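Local coordinates for protein ribonucleoside-diphosphate reductase (Pseudomonas aeruginosa, PDB 5IM3) that probably reduces ribonucleoside diphosphates to the deoxyribonucleotides needed for DNA synthesis, and binds dATP as an allosteric nucleotide, at residues P408-S414 / F504-D508; L454-H458 / V509-H513; N482-P488 / H560-K566. The contacts are given in a common frame with arbitrary orientation. Residue numbers count along the deposited sequence, not the author numbering.

Contact 1: residues P408-S414 / F504-D508. With DTP (2'-deoxyadenosine 5'-triphosphate), chain G.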
loop_
_atom_site.group_PDB
_atom_site.type_symbol
_atom_site.label_atom_id
_atom_site.label_comp_id
_atom_site.label_asym_id
_atom_site.label_seq_id
_atom_site.Cartn_x
_atom_site.Cartn_y
_atom_site.Cartn_z
ATOM N N PRO A 408 39.450 -1.225 13.962
ATOM C CA PRO A 408 40.804 -1.281 13.379
ATOM C C PRO A 408 40.942 -2.238 12.205
ATOM O O PRO A 408 41.909 -2.112 11.442
ATOM C CB PRO A 408 41.684 -1.725 14.561
ATOM C CG PRO A 408 40.892 -1.398 15.785
ATOM C CD PRO A 408 39.456 -1.584 15.392
ATOM N N VAL A 409 40.018 -3.177 12.030
ATOM C CA VAL A 409 40.166 -4.232 11.031
ATOM C C VAL A 409 39.814 -3.678 9.653
ATOM O O VAL A 409 38.749 -3.080 9.466
ATOM C CB VAL A 409 39.291 -5.442 11.397
ATOM C CG1 VAL A 409 39.352 -6.514 10.320
ATOM C CG2 VAL A 409 39.729 -6.014 12.739
ATOM N N ARG A 410 40.700 -3.901 8.682
ATOM C CA ARG A 410 40.590 -3.255 7.378
ATOM C C ARG A 410 39.364 -3.743 6.611
ATOM O O ARG A 410 38.907 -4.878 6.767
ATOM C CB ARG A 410 41.858 -3.493 6.559
ATOM C CG ARG A 410 42.156 -4.948 6.244
ATOM C CD ARG A 410 43.537 -5.091 5.616
ATOM N NE ARG A 410 44.592 -4.676 6.537
ATOM C CZ ARG A 410 45.892 -4.840 6.320
ATOM N NH1 ARG A 410 46.321 -5.411 5.201
ATOM N NH2 ARG A 410 46.767 -4.435 7.228
ATOM N N ALA A 411 38.845 -2.866 5.754
ATOM C CA ALA A 411 37.531 -3.034 5.160
ATOM C C ALA A 411 37.617 -3.705 3.790
ATOM O O ALA A 411 38.697 -3.987 3.268
ATOM C CB ALA A 411 36.833 -1.679 5.048
ATOM N N LEU A 412 36.448 -3.959 3.203
ATOM C CA LEU A 412 36.371 -4.513 1.858
ATOM C C LEU A 412 37.229 -3.698 0.902
ATOM O O LEU A 412 37.194 -2.465 0.913
ATOM C CB LEU A 412 34.917 -4.531 1.375
ATOM C CG LEU A 412 34.689 -5.005 -0.066
ATOM C CD1 LEU A 412 34.989 -6.493 -0.207
ATOM C CD2 LEU A 412 33.272 -4.694 -0.526
ATOM N N GLY A 413 38.007 -4.402 0.078
ATOM C CA GLY A 413 38.830 -3.775 -0.932
ATOM C C GLY A 413 40.235 -3.427 -0.495
ATOM O O GLY A 413 41.037 -3.006 -1.335
ATOM N N SER A 414 40.561 -3.587 0.786
ATOM C CA SER A 414 41.896 -3.276 1.271
ATOM C C SER A 414 42.902 -4.316 0.785
ATOM O O SER A 414 42.579 -5.496 0.622
ATOM C CB SER A 414 41.918 -3.228 2.797
ATOM O OG SER A 414 40.854 -2.446 3.306
ATOM N N PHE A 504 36.557 5.392 4.703
ATOM C CA PHE A 504 37.925 4.943 4.500
ATOM C C PHE A 504 38.090 3.539 5.060
ATOM O O PHE A 504 37.344 3.107 5.944
ATOM C CB PHE A 504 38.950 5.853 5.197
ATOM C CG PHE A 504 38.920 7.282 4.747
ATOM C CD1 PHE A 504 39.533 7.666 3.566
ATOM C CD2 PHE A 504 38.314 8.252 5.526
ATOM C CE1 PHE A 504 39.521 8.986 3.163
ATOM C CE2 PHE A 504 38.294 9.574 5.126
ATOM C CZ PHE A 504 38.902 9.942 3.946
ATOM N N SER A 505 39.068 2.844 4.555
ATOM C CA SER A 505 39.482 1.642 5.269
ATOM C C SER A 505 40.518 2.005 6.331
ATOM O O SER A 505 41.424 2.797 6.064
ATOM C CB SER A 505 40.077 0.612 4.319
ATOM O OG SER A 505 40.560 -0.506 5.046
ATOM N N PRO A 506 40.419 1.453 7.543
ATOM C CA PRO A 506 41.370 1.852 8.594
ATOM C C PRO A 506 42.821 1.590 8.235
ATOM O O PRO A 506 43.703 2.293 8.742
ATOM C CB PRO A 506 40.924 1.018 9.806
ATOM C CG PRO A 506 40.140 -0.103 9.240
ATOM C CD PRO A 506 39.469 0.437 8.019
ATOM N N SER A 507 43.104 0.610 7.371
ATOM C CA SER A 507 44.487 0.330 6.995
ATOM C C SER A 507 45.124 1.485 6.232
ATOM O O SER A 507 46.352 1.613 6.243
ATOM C CB SER A 507 44.563 -0.951 6.162
ATOM O OG SER A 507 43.684 -0.899 5.055
ATOM N N ASP A 508 44.327 2.321 5.570
ATOM C CA ASP A 508 44.846 3.534 4.955
ATOM C C ASP A 508 44.893 4.716 5.913
ATOM O O ASP A 508 45.616 5.683 5.648
ATOM C CB ASP A 508 43.999 3.917 3.739
ATOM C CG ASP A 508 44.134 2.930 2.596
ATOM O OD1 ASP A 508 45.280 2.608 2.210
ATOM O OD2 ASP A 508 43.091 2.469 2.085
HETATM P PG DTP G . 50.234 -6.223 6.662
HETATM O O1G DTP G . 49.552 -6.375 5.345
HETATM O O2G DTP G . 51.397 -5.231 6.628
HETATM O O3G DTP G . 49.272 -5.779 7.764
HETATM P PB DTP G . 50.401 -8.528 8.385
HETATM O O1B DTP G . 49.965 -7.678 9.509
HETATM O O2B DTP G . 51.559 -9.433 8.804
HETATM O O3B DTP G . 50.849 -7.603 7.167
HETATM P PA DTP G . 47.930 -9.852 8.693
HETATM O O1A DTP G . 48.098 -9.145 9.951
HETATM O O2A DTP G . 47.946 -11.335 8.981
HETATM O O3A DTP G . 49.213 -9.445 7.853
HETATM O "O5'" DTP G . 46.563 -9.434 8.027
HETATM C "C5'" DTP G . 46.137 -8.058 7.946
HETATM C "C4'" DTP G . 44.662 -8.001 7.634
HETATM O "O4'" DTP G . 44.380 -8.847 6.498
HETATM C "C3'" DTP G . 43.730 -8.452 8.760
HETATM O "O3'" DTP G . 42.589 -7.598 8.832
HETATM C "C2'" DTP G . 43.327 -9.860 8.342
HETATM C "C1'" DTP G . 43.378 -9.796 6.826
HETATM N N9 DTP G . 43.733 -11.059 6.192
HETATM C C8 DTP G . 44.998 -11.563 6.050
HETATM N N7 DTP G . 45.041 -12.750 5.494
HETATM C C5 DTP G . 43.709 -13.043 5.241
HETATM C C6 DTP G . 43.079 -14.152 4.648
HETATM N N6 DTP G . 43.735 -15.218 4.184
HETATM N N1 DTP G . 41.733 -14.123 4.537
HETATM C C2 DTP G . 41.073 -13.052 4.989
HETATM N N3 DTP G . 41.557 -11.951 5.569
HETATM C C4 DTP G . 42.893 -12.009 5.665
#
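The ring of Pro-506 lies against the backbone of residues 408-410: its CG sits 3.5 Å from Pro-408 O, 3.3 Å from Val-409 O and 3.7 Å from Arg-410 CA. Pro-506 CD is 4.5 Å from Ala-411 CB. Next to this proline comes a cluster of serines. A type II beta turn from Ala-411 to Ser-414, with Gly-413 at phi 91°, brings Ser-414 back to face residues 504-508. Ser-414 OG donates to Ala-411 O (2.7 Å), while Ser-505 OG lies 2.6 Å from Ser-414 OG and can donate to it, although its one proton also has Ser-507 OG within reach at 3.1 Å.

Arg-410 carries the contact out to the nucleotide. Its CB rests 3.6 Å from Ser-505 OG and 3.5 Å from Ser-507 OG, and the guanidinium passes between Ser-507 CB on one face and C4' of the dATP on the other. Arg-410 NH2 donates to dATP O3G at 2.9 Å, and its NH1 makes a weak hydrogen bond to O1G at 3.4 Å. Asp-380 forms a salt bridge with Arg-410 NE and also hydrogen-bonds dATP, and Lys-397 and Val-440 of the second subunit reach the same ligand. A nucleotide bound at the barrel domain and reached by residues of two subunits is characteristic of the specificity site of class I reductases, where 408-414 probably belongs to the loop called loop 1. The chemistry implies that Arg-410, packed at its base against Pro-506 and two serine hydroxyls, shares its positive charge between Asp-380 and the gamma-phosphate.

Contact 2: residues L454-H458 / V509-H513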
loop_
_atom_site.group_PDB
_atom_site.type_symbol
_atom_site.label_atom_id
_atom_site.label_comp_id
_atom_site.label_asym_id
_atom_site.label_seq_id
_atom_site.Cartn_x
_atom_site.Cartn_y
_atom_site.Cartn_z
ATOM N N LEU A 454 31.530 -0.331 15.464
ATOM C CA LEU A 454 32.231 0.108 14.263
ATOM C C LEU A 454 32.090 1.616 14.112
ATOM O O LEU A 454 31.002 2.166 14.297
ATOM C CB LEU A 454 31.694 -0.592 13.014
ATOM C CG LEU A 454 32.641 -0.565 11.817
ATOM C CD1 LEU A 454 33.822 -1.496 12.054
ATOM C CD2 LEU A 454 31.905 -0.933 10.539
ATOM N N GLU A 455 33.194 2.277 13.775
ATOM C CA GLU A 455 33.201 3.723 13.622
ATOM C C GLU A 455 32.595 4.117 12.275
ATOM O O GLU A 455 32.650 3.359 11.301
ATOM C CB GLU A 455 34.628 4.259 13.760
ATOM C CG GLU A 455 34.720 5.726 14.149
ATOM C CD GLU A 455 36.066 6.091 14.748
ATOM O OE1 GLU A 455 36.674 5.234 15.429
ATOM O OE2 GLU A 455 36.516 7.236 14.545
ATOM N N THR A 456 32.013 5.323 12.228
ATOM C CA THR A 456 31.074 5.677 11.164
ATOM C C THR A 456 31.738 5.957 9.816
ATOM O O THR A 456 31.043 5.950 8.792
ATOM C CB THR A 456 30.246 6.895 11.587
ATOM O OG1 THR A 456 29.799 6.722 12.938
ATOM C CG2 THR A 456 29.029 7.052 10.690
ATOM N N TRP A 457 33.045 6.205 9.781
ATOM C CA TRP A 457 33.758 6.359 8.518
ATOM C C TRP A 457 34.288 5.037 7.974
ATOM O O TRP A 457 34.850 5.015 6.873
ATOM C CB TRP A 457 34.921 7.350 8.671
ATOM C CG TRP A 457 35.837 7.060 9.825
ATOM C CD1 TRP A 457 35.859 7.697 11.033
ATOM C CD2 TRP A 457 36.866 6.062 9.882
ATOM N NE1 TRP A 457 36.835 7.163 11.834
ATOM C CE2 TRP A 457 37.467 6.155 11.154
ATOM C CE3 TRP A 457 37.336 5.101 8.983
ATOM C CZ2 TRP A 457 38.513 5.324 11.549
ATOM C CZ3 TRP A 457 38.378 4.274 9.378
ATOM C CH2 TRP A 457 38.954 4.393 10.648
ATOM N N HIS A 458 34.128 3.942 8.714
ATOM C CA HIS A 458 34.630 2.648 8.272
ATOM C C HIS A 458 33.945 2.227 6.978
ATOM O O HIS A 458 32.723 2.330 6.841
ATOM C CB HIS A 458 34.394 1.606 9.364
ATOM C CG HIS A 458 35.199 0.353 9.203
ATOM N ND1 HIS A 458 34.867 -0.635 8.302
ATOM C CD2 HIS A 458 36.306 -0.082 9.848
ATOM C CE1 HIS A 458 35.742 -1.621 8.392
ATOM N NE2 HIS A 458 36.624 -1.311 9.323
ATOM N N VAL A 509 44.147 4.664 7.013
ATOM C CA VAL A 509 44.088 5.762 7.971
ATOM C C VAL A 509 44.213 5.182 9.376
ATOM O O VAL A 509 43.320 5.377 10.212
ATOM C CB VAL A 509 42.791 6.571 7.798
ATOM C CG1 VAL A 509 42.805 7.310 6.458
ATOM C CG2 VAL A 509 41.560 5.665 7.888
ATOM N N PRO A 510 45.308 4.483 9.691
ATOM C CA PRO A 510 45.360 3.720 10.950
ATOM C C PRO A 510 45.371 4.577 12.204
ATOM O O PRO A 510 45.180 4.030 13.297
ATOM C CB PRO A 510 46.664 2.918 10.820
ATOM C CG PRO A 510 47.499 3.690 9.844
ATOM C CD PRO A 510 46.532 4.315 8.884
ATOM N N ASP A 511 45.573 5.887 12.090
ATOM C CA ASP A 511 45.665 6.752 13.258
ATOM C C ASP A 511 44.331 7.369 13.663
ATOM O O ASP A 511 44.229 7.897 14.774
ATOM C CB ASP A 511 46.696 7.865 13.008
ATOM C CG ASP A 511 46.464 8.599 11.697
ATOM O OD1 ASP A 511 46.093 7.944 10.700
ATOM O OD2 ASP A 511 46.655 9.833 11.662
ATOM N N LEU A 512 43.302 7.290 12.813
ATOM C CA LEU A 512 42.040 7.974 13.097
ATOM C C LEU A 512 41.332 7.378 14.306
ATOM O O LEU A 512 40.826 8.110 15.165
ATOM C CB LEU A 512 41.116 7.914 11.878
ATOM C CG LEU A 512 41.360 8.877 10.714
ATOM C CD1 LEU A 512 40.229 8.749 9.702
ATOM C CD2 LEU A 512 41.486 10.323 11.183
ATOM N N HIS A 513 41.255 6.049 14.373
ATOM C CA HIS A 513 40.472 5.405 15.422
ATOM C C HIS A 513 40.934 5.832 16.813
ATOM O O HIS A 513 40.112 6.005 17.720
ATOM C CB HIS A 513 40.555 3.888 15.264
ATOM C CG HIS A 513 39.729 3.129 16.255
ATOM N ND1 HIS A 513 38.403 3.417 16.500
ATOM C CD2 HIS A 513 40.043 2.089 17.061
ATOM C CE1 HIS A 513 37.936 2.584 17.412
ATOM N NE2 HIS A 513 38.912 1.769 17.770
#
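Two type I beta turns meet here at the end of a barrel strand: strand 450-455 of the ten-stranded alpha-beta barrel runs into the turn Glu-455 to His-458, and facing it is the turn Val-509 to Leu-512, in the loop between strand 500-504 and helix 517-532. Val-509 comes first, its CG2 3.8 Å from Trp-457 CZ3. Val-509 O accepts Leu-512 N at 3.2 Å, closing the turn. Pro-510 and Asp-511 direct their CA-to-CB bonds away from residues 454-458, and the Asp-511 carboxylate forms a salt bridge with Arg-523 and a hydrogen bond with Tyr-527, both of helix 517-532. Leu-512 turns back inward. Its CB lies 3.7 Å from Trp-457 CZ2, and its CD1 sits over the face of the indole, 4.3 Å from the centroid of the six-membered ring and 18° off the normal, a CH-pi contact.

At His-513 the contact becomes polar. His-513 N lies at the indole edge, 4.0 Å from Trp-457 CZ2, while the imidazole swings out to Glu-455 and uses its other nitrogen, NE2, for Asp-405, so two carboxylates hold this one ring. Glu-455 is shared in turn: OE2 forms a salt bridge with Lys-566 and takes a weak hydrogen bond from Trp-457 NE1 at 2.7 Å. Glu-455 OE1 is left for His-513, whose ND1 donates to it at 2.7 Å with an N-H...O angle of 168°.

Contact 3: residues N482-P488 / H560-K566; sequences NTANWIP and HPWLTFK
Five backbone hydrogen bonds join the segments, which run as extended parallel strands over 482-487 and 562-565: Trp-562 N to Thr-483 O (3.1 Å), Asn-485 N to Trp-562 O (2.6 Å), Thr-564 N to Asn-485 O (3.1 Å), Ile-487 N to Thr-564 O (2.9 Å) and Lys-566 N to Ile-487 O (2.9 Å). Thr-564 OG1 (chi1 p) also donates to Asn-485 O at 2.6 Å. The register pairs Ala-484 with Trp-562, Asn-485 with Leu-563, Trp-486 with Thr-564 and Ile-487 with Phe-565; the short strand axes approach to 4.6 Å and cross at -34°. A cis peptide precedes Pro-561; Pro-488 and Phe-565 are helix N-caps, Lys-566 being helical (phi/psi -70/-41). In the reductase's alpha-beta barrel these strands are neighbours, and helix 544-558 packs on the face carrying Asn-485, Ile-487 and Leu-563. Here Ile-487 (m, t) brings CD1 3.9 Å from Leu-563 CG and CB 4.1 Å from Phe-565 CD1. Opposite, Ala-484 CB meets Trp-562 CB at 4.1 Å. Lys-566 CB lies 3.5 Å from the five-membered ring centroid of Trp-486 (chi1 t, chi2 -121°), 19° off the normal, a CH-pi contact; all-t, Lys-566 NZ salt-bridges Glu-455.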
loop_
_atom_site.group_PDB
_atom_site.type_symbol
_atom_site.label_atom_id
_atom_site.label_comp_id
_atom_site.label_asym_id
_atom_site.label_seq_id
_atom_site.Cartn_x
_atom_site.Cartn_y
_atom_site.Cartn_z
ATOM N N ASN A 482 25.030 -8.435 18.790
ATOM C CA ASN A 482 24.596 -7.049 18.830
ATOM C C ASN A 482 25.596 -6.168 18.088
ATOM O O ASN A 482 26.759 -6.528 17.895
ATOM C CB ASN A 482 24.429 -6.566 20.277
ATOM C CG ASN A 482 23.272 -7.251 21.004
ATOM O OD1 ASN A 482 23.448 -7.801 22.091
ATOM N ND2 ASN A 482 22.089 -7.213 20.409
ATOM N N THR A 483 25.120 -5.002 17.665
ATOM C CA THR A 483 25.924 -4.041 16.930
ATOM C C THR A 483 25.676 -2.654 17.500
ATOM O O THR A 483 24.588 -2.365 18.011
ATOM C CB THR A 483 25.582 -4.045 15.427
ATOM O OG1 THR A 483 24.188 -3.787 15.263
ATOM C CG2 THR A 483 25.920 -5.385 14.783
ATOM N N ALA A 484 26.689 -1.791 17.404
ATOM C CA ALA A 484 26.544 -0.409 17.840
ATOM C C ALA A 484 27.413 0.495 16.981
ATOM O O ALA A 484 28.516 0.114 16.588
ATOM C CB ALA A 484 26.914 -0.239 19.315
ATOM N N ASN A 485 26.905 1.694 16.700
ATOM C CA ASN A 485 27.680 2.717 16.013
ATOM C C ASN A 485 28.597 3.445 16.990
ATOM O O ASN A 485 28.182 3.827 18.088
ATOM C CB ASN A 485 26.754 3.731 15.338
ATOM C CG ASN A 485 26.015 3.154 14.146
ATOM O OD1 ASN A 485 24.786 3.045 14.154
ATOM N ND2 ASN A 485 26.759 2.802 13.104
ATOM N N TRP A 486 29.844 3.644 16.573
ATOM C CA TRP A 486 30.834 4.437 17.304
ATOM C C TRP A 486 30.995 5.745 16.525
ATOM O O TRP A 486 31.776 5.830 15.578
ATOM C CB TRP A 486 32.141 3.651 17.430
ATOM C CG TRP A 486 33.147 4.203 18.397
ATOM C CD1 TRP A 486 34.424 4.590 18.113
ATOM C CD2 TRP A 486 32.969 4.409 19.804
ATOM N NE1 TRP A 486 35.052 5.027 19.255
ATOM C CE2 TRP A 486 34.180 4.926 20.307
ATOM C CE3 TRP A 486 31.905 4.207 20.686
ATOM C CZ2 TRP A 486 34.356 5.246 21.654
ATOM C CZ3 TRP A 486 32.080 4.529 22.026
ATOM C CH2 TRP A 486 33.294 5.044 22.494
ATOM N N ILE A 487 30.240 6.764 16.921
ATOM C CA ILE A 487 29.972 7.923 16.071
ATOM C C ILE A 487 30.885 9.070 16.496
ATOM O O ILE A 487 30.798 9.516 17.650
ATOM C CB ILE A 487 28.500 8.349 16.146
ATOM C CG1 ILE A 487 27.584 7.156 15.859
ATOM C CG2 ILE A 487 28.231 9.477 15.148
ATOM C CD1 ILE A 487 26.122 7.431 16.150
ATOM N N PRO A 488 31.740 9.585 15.614
ATOM C CA PRO A 488 32.493 10.800 15.947
ATOM C C PRO A 488 31.611 12.037 15.874
ATOM O O PRO A 488 30.642 12.096 15.114
ATOM C CB PRO A 488 33.596 10.846 14.879
ATOM C CG PRO A 488 33.559 9.511 14.188
ATOM C CD PRO A 488 32.166 9.014 14.325
ATOM N N HIS A 560 18.982 -2.215 15.715
ATOM C CA HIS A 560 20.435 -2.154 15.706
ATOM C C HIS A 560 20.877 -1.477 14.419
ATOM O O HIS A 560 20.131 -1.465 13.434
ATOM C CB HIS A 560 21.049 -3.557 15.810
ATOM C CG HIS A 560 20.631 -4.308 17.035
ATOM N ND1 HIS A 560 19.484 -5.073 17.083
ATOM C CD2 HIS A 560 21.201 -4.406 18.260
ATOM C CE1 HIS A 560 19.369 -5.611 18.284
ATOM N NE2 HIS A 560 20.398 -5.221 19.017
ATOM N N PRO A 561 22.092 -0.898 14.393
ATOM C CA PRO A 561 23.009 -0.760 15.532
ATOM C C PRO A 561 22.614 0.369 16.474
ATOM O O PRO A 561 21.983 1.338 16.043
ATOM C CB PRO A 561 24.364 -0.453 14.868
ATOM C CG PRO A 561 24.189 -0.782 13.421
ATOM C CD PRO A 561 22.748 -0.531 13.128
ATOM N N TRP A 562 22.982 0.245 17.746
ATOM C CA TRP A 562 22.749 1.319 18.695
ATOM C C TRP A 562 23.633 2.518 18.353
ATOM O O TRP A 562 24.571 2.428 17.556
ATOM C CB TRP A 562 23.019 0.837 20.120
ATOM C CG TRP A 562 22.180 -0.343 20.505
ATOM C CD1 TRP A 562 20.870 -0.551 20.192
ATOM C CD2 TRP A 562 22.598 -1.486 21.259
ATOM N NE1 TRP A 562 20.442 -1.746 20.714
ATOM C CE2 TRP A 562 21.487 -2.342 21.370
ATOM C CE3 TRP A 562 23.808 -1.870 21.851
ATOM C CZ2 TRP A 562 21.545 -3.557 22.051
ATOM C CZ3 TRP A 562 23.864 -3.077 22.526
ATOM C CH2 TRP A 562 22.741 -3.905 22.620
ATOM N N LEU A 563 23.322 3.654 18.970
ATOM C CA LEU A 563 24.019 4.911 18.723
ATOM C C LEU A 563 24.811 5.295 19.968
ATOM O O LEU A 563 24.225 5.547 21.026
ATOM C CB LEU A 563 23.030 6.017 18.357
ATOM C CG LEU A 563 22.540 6.103 16.907
ATOM C CD1 LEU A 563 21.964 4.792 16.404
ATOM C CD2 LEU A 563 21.500 7.210 16.775
ATOM N N THR A 564 26.137 5.336 19.839
ATOM C CA THR A 564 27.024 5.782 20.907
ATOM C C THR A 564 28.013 6.783 20.330
ATOM O O THR A 564 28.345 6.730 19.142
ATOM C CB THR A 564 27.777 4.606 21.558
ATOM O OG1 THR A 564 28.706 4.052 20.622
ATOM C CG2 THR A 564 26.802 3.519 22.013
ATOM N N PHE A 565 28.490 7.694 21.176
ATOM C CA PHE A 565 29.242 8.861 20.721
ATOM C C PHE A 565 30.681 8.796 21.219
ATOM O O PHE A 565 30.937 8.832 22.428
ATOM C CB PHE A 565 28.543 10.140 21.170
ATOM C CG PHE A 565 27.155 10.269 20.621
ATOM C CD1 PHE A 565 26.958 10.480 19.267
ATOM C CD2 PHE A 565 26.051 10.140 21.444
ATOM C CE1 PHE A 565 25.684 10.582 18.747
ATOM C CE2 PHE A 565 24.772 10.241 20.927
ATOM C CZ PHE A 565 24.591 10.460 19.576
ATOM N N LYS A 566 31.614 8.738 20.268
ATOM C CA LYS A 566 33.007 8.435 20.568
ATOM C C LYS A 566 33.693 9.574 21.316
ATOM O O LYS A 566 34.477 9.331 22.240
ATOM C CB LYS A 566 33.736 8.122 19.257
ATOM C CG LYS A 566 35.248 8.278 19.272
ATOM C CD LYS A 566 35.807 8.086 17.878
ATOM C CE LYS A 566 37.311 8.261 17.856
ATOM N NZ LYS A 566 37.816 8.448 16.466
#

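The three contacts step inward from the dATP site into the barrel. Contact 1 touches the nucleotide, and the centre of contact 2 is about 8 Å from its own. The side chain of Trp-457 is about 13 Å from the bound DTP. Contacts 1 and 2 join directly through two probable hydrogen bonds, Val-409 O to His-458 NE2 (2.8 Å) and Phe-504 N to Trp-457 O (2.8 Å). Contact 3, centred about 13 Å from contact 2, is tied to it by the Glu-455 OE2 to Lys-566 NZ salt bridge (2.6 Å) and a probable hydrogen bond from Trp-486 N to Leu-454 O (3.0 Å). Contacts 1 and 3, centres about 18 Å apart, do not touch, so contact 2 bridges them.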